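Local coordinates for protein hydrazine synthase subunit alpha (Candidatus Kuenenia stuttgartiensis, PDB 5C2V) that catalyses, as part of the hydrazine synthase complex, the condensation of hydroxylamine with ammonia to give hydrazine, using c-type haem, at residues Y578-D583 and Y588-A593; Q47-Y52 and R286-I291. One frame throughout, in Å; residues are numbered along the deposited sequence.

Overall arrangement
From the N terminus, the chain first runs into the six-bladed propeller, where interaction 2 joins the loop 47-52, between strands 31-37 and 58-63, to strand 285-291. It thereby closes a long loop of 233 residues containing several propeller blades. Only after that loop is shut does the chain reach interaction 1, in which 578-583 and 588-593 close a short loop, with four residues between them, in the connection between strands 553-556 and 596-599. The two therefore follow in series, neither nesting nor crossing. They sit on opposite sides of the chain's centre, their centres about 41 Å apart: one binds parts of the propeller together, the other shapes a loop against the gamma subunit.

Interaction 1 of 2, residues Y578-D583 and Y588-A593; sequences YNWWYD and YDSPFA
Asp-589 sends its side chain into the bend of 578-583, between the Tyr-582 ring and the backbone of Asp-583. CB lies over one face of the Tyr-582 ring, 3.7 Å from the ring centroid, a CH-pi contact displaced toward the rim. CG is anti to the carbonyl carbon (chi1 -62°), which carries the carboxylate on past the ring toward the backbone of Tyr-582 and Asp-583. OD2 accepts a hydrogen bond from Asp-583 N at 2.6 Å, with the donor above the carboxylate plane; Tyr-582 N is also close, 2.7 Å from the same OD2. OD1 turns to the hydroxyl of Ser-630, so both oxygens are engaged. The carboxylate of Asp-583 is nearby, OD2 lying 4.2 Å from Asp-589 OD1, but Arg-220 of the gamma subunit forms a salt bridge with Asp-583 and probably offsets the crowding of charge.

Backbone adds a weak bond from Asp-589 N to Trp-580 O (2.8 Å). Beyond it, Trp-580 and Tyr-588 run side by side, pointing the same way: their planes are 11° apart but slid so that the rings barely overlap, centroids 5.1 Å apart. Their polar ends have separate partners: Trp-580 NE1 bonds to Thr-430 OG1 and Tyr-588 OH to Tyr-551 O. Pro-591 CD rests 3.6 Å from Asn-579 ND2. Trp-580 also stacks on Trp-85 of the gamma subunit, which places the loop at the alpha-gamma interface. The arrangement is that of an irregular loop braced from within by a buried carboxylate that accepts a main-chain N-H.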
loop_
_atom_site.group_PDB
_atom_site.type_symbol
_atom_site.label_atom_id
_atom_site.label_comp_id
_atom_site.label_asym_id
_atom_site.label_seq_id
_atom_site.Cartn_x
_atom_site.Cartn_y
_atom_site.Cartn_z
ATOM N N TYR D 578 -6.258 11.893 39.172
ATOM C CA TYR D 578 -6.156 12.027 40.620
ATOM C C TYR D 578 -5.003 11.209 41.192
ATOM O O TYR D 578 -4.707 11.290 42.383
ATOM C CB TYR D 578 -7.477 11.622 41.277
ATOM C CG TYR D 578 -8.637 12.502 40.868
ATOM C CD1 TYR D 578 -9.366 12.235 39.716
ATOM C CD2 TYR D 578 -8.995 13.608 41.626
ATOM C CE1 TYR D 578 -10.422 13.043 39.335
ATOM C CE2 TYR D 578 -10.048 14.420 41.255
ATOM C CZ TYR D 578 -10.759 14.133 40.109
ATOM O OH TYR D 578 -11.810 14.940 39.737
ATOM N N ASN D 579 -4.354 10.419 40.344
ATOM C CA ASN D 579 -3.172 9.671 40.758
ATOM C C ASN D 579 -1.880 10.384 40.364
ATOM O O ASN D 579 -0.786 9.866 40.589
ATOM C CB ASN D 579 -3.193 8.260 40.163
ATOM C CG ASN D 579 -2.326 7.283 40.940
ATOM O OD1 ASN D 579 -1.947 7.545 42.081
ATOM N ND2 ASN D 579 -2.012 6.147 40.325
ATOM N N TRP D 580 -2.004 11.574 39.783
ATOM C CA TRP D 580 -0.856 12.242 39.171
ATOM C C TRP D 580 -0.039 13.080 40.162
ATOM O O TRP D 580 1.048 12.671 40.570
ATOM C CB TRP D 580 -1.339 13.125 38.019
ATOM C CG TRP D 580 -0.287 13.480 37.017
ATOM C CD1 TRP D 580 1.022 13.091 37.019
ATOM C CD2 TRP D 580 -0.464 14.284 35.847
ATOM N NE1 TRP D 580 1.672 13.614 35.927
ATOM C CE2 TRP D 580 0.781 14.351 35.190
ATOM C CE3 TRP D 580 -1.555 14.961 35.292
ATOM C CZ2 TRP D 580 0.964 15.066 34.010
ATOM C CZ3 TRP D 580 -1.371 15.670 34.121
ATOM C CH2 TRP D 580 -0.121 15.717 33.492
ATOM N N TRP D 581 -0.544 14.255 40.539
ATOM C CA TRP D 581 0.083 15.030 41.606
ATOM C C TRP D 581 -0.965 15.498 42.617
ATOM O O TRP D 581 -1.695 16.457 42.358
ATOM C CB TRP D 581 0.825 16.224 40.984
ATOM C CG TRP D 581 1.429 17.207 41.944
ATOM C CD1 TRP D 581 1.864 16.959 43.209
ATOM C CD2 TRP D 581 1.670 18.602 41.702
ATOM N NE1 TRP D 581 2.358 18.112 43.775
ATOM C CE2 TRP D 581 2.250 19.133 42.870
ATOM C CE3 TRP D 581 1.453 19.449 40.611
ATOM C CZ2 TRP D 581 2.614 20.475 42.981
ATOM C CZ3 TRP D 581 1.811 20.783 40.725
ATOM C CH2 TRP D 581 2.386 21.281 41.900
ATOM N N TYR D 582 -1.035 14.834 43.770
ATOM C CA TYR D 582 -1.908 15.277 44.859
ATOM C C TYR D 582 -1.205 15.909 46.072
ATOM O O TYR D 582 -1.871 16.294 47.033
ATOM C CB TYR D 582 -2.813 14.124 45.327
ATOM C CG TYR D 582 -2.159 12.767 45.491
ATOM C CD1 TYR D 582 -1.983 11.923 44.401
ATOM C CD2 TYR D 582 -1.765 12.312 46.741
ATOM C CE1 TYR D 582 -1.405 10.676 44.548
ATOM C CE2 TYR D 582 -1.186 11.065 46.898
ATOM C CZ TYR D 582 -1.007 10.253 45.798
ATOM O OH TYR D 582 -0.431 9.012 45.949
ATOM N N ASP D 583 0.122 16.012 46.046
ATOM C CA ASP D 583 0.861 16.460 47.232
ATOM C C ASP D 583 1.693 17.720 46.973
ATOM O O ASP D 583 2.425 17.795 45.988
ATOM C CB ASP D 583 1.768 15.337 47.739
ATOM C CG ASP D 583 2.105 15.475 49.212
ATOM O OD1 ASP D 583 1.951 16.585 49.761
ATOM O OD2 ASP D 583 2.525 14.468 49.820
ATOM N N TYR D 588 5.842 15.138 41.568
ATOM C CA TYR D 588 4.822 14.239 41.037
ATOM C C TYR D 588 4.541 13.101 42.008
ATOM O O TYR D 588 5.463 12.508 42.569
ATOM C CB TYR D 588 5.245 13.662 39.685
ATOM C CG TYR D 588 5.195 14.643 38.539
ATOM C CD1 TYR D 588 3.984 15.148 38.083
ATOM C CD2 TYR D 588 6.357 15.049 37.900
ATOM C CE1 TYR D 588 3.935 16.042 37.029
ATOM C CE2 TYR D 588 6.318 15.938 36.848
ATOM C CZ TYR D 588 5.106 16.433 36.416
ATOM O OH TYR D 588 5.066 17.321 35.365
ATOM N N ASP D 589 3.262 12.805 42.210
ATOM C CA ASP D 589 2.858 11.692 43.061
ATOM C C ASP D 589 2.514 10.428 42.273
ATOM O O ASP D 589 2.066 9.439 42.851
ATOM C CB ASP D 589 1.673 12.102 43.934
ATOM C CG ASP D 589 2.012 13.242 44.868
ATOM O OD1 ASP D 589 2.763 13.008 45.838
ATOM O OD2 ASP D 589 1.528 14.368 44.633
ATOM N N SER D 590 2.694 10.466 40.957
ATOM C CA SER D 590 2.402 9.306 40.117
ATOM C C SER D 590 3.449 8.208 40.299
ATOM O O SER D 590 4.634 8.497 40.465
ATOM C CB SER D 590 2.320 9.715 38.645
ATOM O OG SER D 590 3.517 10.340 38.219
ATOM N N PRO D 591 3.009 6.939 40.274
ATOM C CA PRO D 591 3.904 5.787 40.453
ATOM C C PRO D 591 4.901 5.618 39.309
ATOM O O PRO D 591 4.580 5.912 38.157
ATOM C CB PRO D 591 2.941 4.594 40.502
ATOM C CG PRO D 591 1.608 5.178 40.830
ATOM C CD PRO D 591 1.599 6.525 40.183
ATOM N N PHE D 592 6.103 5.152 39.637
ATOM C CA PHE D 592 7.114 4.845 38.631
ATOM C C PHE D 592 6.842 3.492 37.982
ATOM O O PHE D 592 6.177 2.639 38.570
ATOM C CB PHE D 592 8.512 4.869 39.250
ATOM C CG PHE D 592 8.992 6.246 39.601
ATOM C CD1 PHE D 592 8.717 6.795 40.842
ATOM C CD2 PHE D 592 9.713 6.997 38.687
ATOM C CE1 PHE D 592 9.154 8.064 41.168
ATOM C CE2 PHE D 592 10.153 8.268 39.006
ATOM C CZ PHE D 592 9.873 8.802 40.248
ATOM N N ALA D 593 7.349 3.308 36.766
ATOM C CA ALA D 593 7.145 2.067 36.026
ATOM C C ALA D 593 7.689 0.860 36.787
ATOM O O ALA D 593 8.858 0.828 37.173
ATOM C CB ALA D 593 7.791 2.160 34.653
#

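Interaction 2 of 2, residues Q47-Y52 and R286-I291; sequences QNYPHY and RSQAKI
The phenol ring of Tyr-49 and the terminal amide of Gln-288 are the flat groups here, and they meet obliquely, their planes 59° apart, without stacking. Gln-288 NE2 comes to the hydroxyl end of the ring, 3.4 Å from Tyr-49 CZ, and gives a weak hydrogen bond to Tyr-49 OH at 3.1 Å. Its CG follows close behind, 3.3 Å from Tyr-49 OH. At the neighbouring ring carbon, Ser-287 CB comes to 3.9 Å from Tyr-49 CE2, again obliquely.

With chi1 of Gln-288 at -57°, CG stands beside the backbone N, and the extended chain beyond it carries the amide to the phenol. The amide is held more firmly at its other end, where OE1 accepts a hydrogen bond from Ser-339 N on strand 336-342. Asp-230 OD2 ties both partners together, pairing with Tyr-49 OH and with the backbone N of Gln-288. The hydroxyl is thus held by two partners, one of them a carboxylate.

Gln-288 takes left-handed backbone angles at the corner where strand 285-291 turns, and a cis peptide follows Tyr-49 before Pro-50. The contact belongs to the beta-propeller: a loop from the blade built by the N-terminal strands and closed by strand 381-387 touches the first strand of a later four-stranded antiparallel blade, with first strands 228-233 and 336-342 of two other blades alongside.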
loop_
_atom_site.group_PDB
_atom_site.type_symbol
_atom_site.label_atom_id
_atom_site.label_comp_id
_atom_site.label_asym_id
_atom_site.label_seq_id
_atom_site.Cartn_x
_atom_site.Cartn_y
_atom_site.Cartn_z
ATOM N N GLN D 47 22.050 12.547 -1.843
ATOM C CA GLN D 47 21.484 11.209 -1.730
ATOM C C GLN D 47 21.638 10.664 -0.311
ATOM O O GLN D 47 20.957 9.717 0.078
ATOM C CB GLN D 47 22.140 10.261 -2.735
ATOM C CG GLN D 47 23.564 9.866 -2.390
ATOM C CD GLN D 47 24.588 10.925 -2.747
ATOM O OE1 GLN D 47 24.300 11.860 -3.494
ATOM N NE2 GLN D 47 25.798 10.777 -2.219
ATOM N N ASN D 48 22.550 11.261 0.451
ATOM C CA ASN D 48 22.785 10.872 1.840
ATOM C C ASN D 48 22.043 11.743 2.859
ATOM O O ASN D 48 22.263 11.613 4.064
ATOM C CB ASN D 48 24.285 10.876 2.139
ATOM C CG ASN D 48 24.987 9.642 1.598
ATOM O OD1 ASN D 48 25.994 9.740 0.899
ATOM N ND2 ASN D 48 24.449 8.469 1.919
ATOM N N TYR D 49 21.186 12.634 2.363
ATOM C CA TYR D 49 20.385 13.543 3.189
ATOM C C TYR D 49 19.665 12.789 4.309
ATOM O O TYR D 49 19.206 11.669 4.094
ATOM C CB TYR D 49 19.360 14.261 2.301
ATOM C CG TYR D 49 19.110 15.719 2.616
ATOM C CD1 TYR D 49 19.829 16.719 1.975
ATOM C CD2 TYR D 49 18.130 16.098 3.525
ATOM C CE1 TYR D 49 19.597 18.053 2.247
ATOM C CE2 TYR D 49 17.891 17.430 3.805
ATOM C CZ TYR D 49 18.627 18.404 3.161
ATOM O OH TYR D 49 18.393 19.731 3.436
ATOM N N PRO D 50 19.555 13.386 5.511
ATOM C CA PRO D 50 20.013 14.678 6.037
ATOM C C PRO D 50 21.516 14.789 6.231
ATOM O O PRO D 50 22.011 15.902 6.418
ATOM C CB PRO D 50 19.305 14.772 7.385
ATOM C CG PRO D 50 19.189 13.378 7.818
ATOM C CD PRO D 50 18.902 12.592 6.567
ATOM N N HIS D 51 22.243 13.677 6.178
ATOM C CA HIS D 51 23.649 13.758 6.518
ATOM C C HIS D 51 24.307 14.205 5.236
ATOM O O HIS D 51 24.554 13.425 4.318
ATOM C CB HIS D 51 24.175 12.402 6.998
ATOM C CG HIS D 51 25.649 12.364 7.255
ATOM N ND1 HIS D 51 26.224 12.912 8.382
ATOM C CD2 HIS D 51 26.663 11.815 6.545
ATOM C CE1 HIS D 51 27.530 12.715 8.347
ATOM N NE2 HIS D 51 27.823 12.052 7.244
ATOM N N TYR D 52 24.598 15.498 5.218
ATOM C CA TYR D 52 24.951 16.197 4.001
ATOM C C TYR D 52 26.104 17.135 4.291
ATOM O O TYR D 52 25.952 18.118 5.017
ATOM C CB TYR D 52 23.719 16.942 3.473
ATOM C CG TYR D 52 23.928 17.832 2.271
ATOM C CD1 TYR D 52 24.072 17.294 0.999
ATOM C CD2 TYR D 52 23.928 19.214 2.401
ATOM C CE1 TYR D 52 24.243 18.109 -0.106
ATOM C CE2 TYR D 52 24.096 20.037 1.303
ATOM C CZ TYR D 52 24.253 19.479 0.053
ATOM O OH TYR D 52 24.422 20.295 -1.042
ATOM N N ARG D 286 10.464 13.968 2.799
ATOM C CA ARG D 286 9.963 15.330 2.937
ATOM C C ARG D 286 10.988 16.180 3.672
ATOM O O ARG D 286 11.231 15.974 4.861
ATOM C CB ARG D 286 8.621 15.339 3.671
ATOM C CG ARG D 286 7.633 14.300 3.156
ATOM C CD ARG D 286 6.323 14.336 3.927
ATOM N NE ARG D 286 5.607 13.066 3.832
ATOM C CZ ARG D 286 4.657 12.805 2.941
ATOM N NH1 ARG D 286 4.298 13.729 2.060
ATOM N NH2 ARG D 286 4.062 11.620 2.932
ATOM N N SER D 287 11.595 17.135 2.972
ATOM C CA SER D 287 12.666 17.921 3.583
ATOM C C SER D 287 12.621 19.393 3.196
ATOM O O SER D 287 11.903 19.778 2.277
ATOM C CB SER D 287 14.030 17.335 3.209
ATOM O OG SER D 287 14.301 17.509 1.829
ATOM N N GLN D 288 13.393 20.205 3.918
ATOM C CA GLN D 288 13.545 21.629 3.623
ATOM C C GLN D 288 12.202 22.351 3.629
ATOM O O GLN D 288 11.911 23.158 2.746
ATOM C CB GLN D 288 14.252 21.814 2.278
ATOM C CG GLN D 288 15.620 21.144 2.214
ATOM C CD GLN D 288 16.127 20.967 0.796
ATOM O OE1 GLN D 288 15.614 21.578 -0.140
ATOM N NE2 GLN D 288 17.141 20.124 0.631
ATOM N N ALA D 289 11.390 22.056 4.640
ATOM C CA ALA D 289 10.047 22.614 4.743
ATOM C C ALA D 289 10.059 24.053 5.248
ATOM O O ALA D 289 10.697 24.367 6.254
ATOM C CB ALA D 289 9.189 21.747 5.653
ATOM N N LYS D 290 9.351 24.923 4.535
ATOM C CA LYS D 290 9.174 26.310 4.949
ATOM C C LYS D 290 7.715 26.714 4.760
ATOM O O LYS D 290 6.952 26.008 4.100
ATOM C CB LYS D 290 10.102 27.238 4.162
ATOM C CG LYS D 290 11.581 26.934 4.353
ATOM C CD LYS D 290 12.462 27.971 3.679
ATOM C CE LYS D 290 13.920 27.539 3.689
ATOM N NZ LYS D 290 14.418 27.280 5.068
ATOM N N ILE D 291 7.325 27.844 5.340
ATOM C CA ILE D 291 5.927 28.264 5.317
ATOM C C ILE D 291 5.735 29.622 4.643
ATOM O O ILE D 291 6.463 30.573 4.927
ATOM C CB ILE D 291 5.343 28.319 6.743
ATOM C CG1 ILE D 291 5.646 27.018 7.489
ATOM C CG2 ILE D 291 3.846 28.584 6.702
ATOM C CD1 ILE D 291 5.082 26.966 8.889
#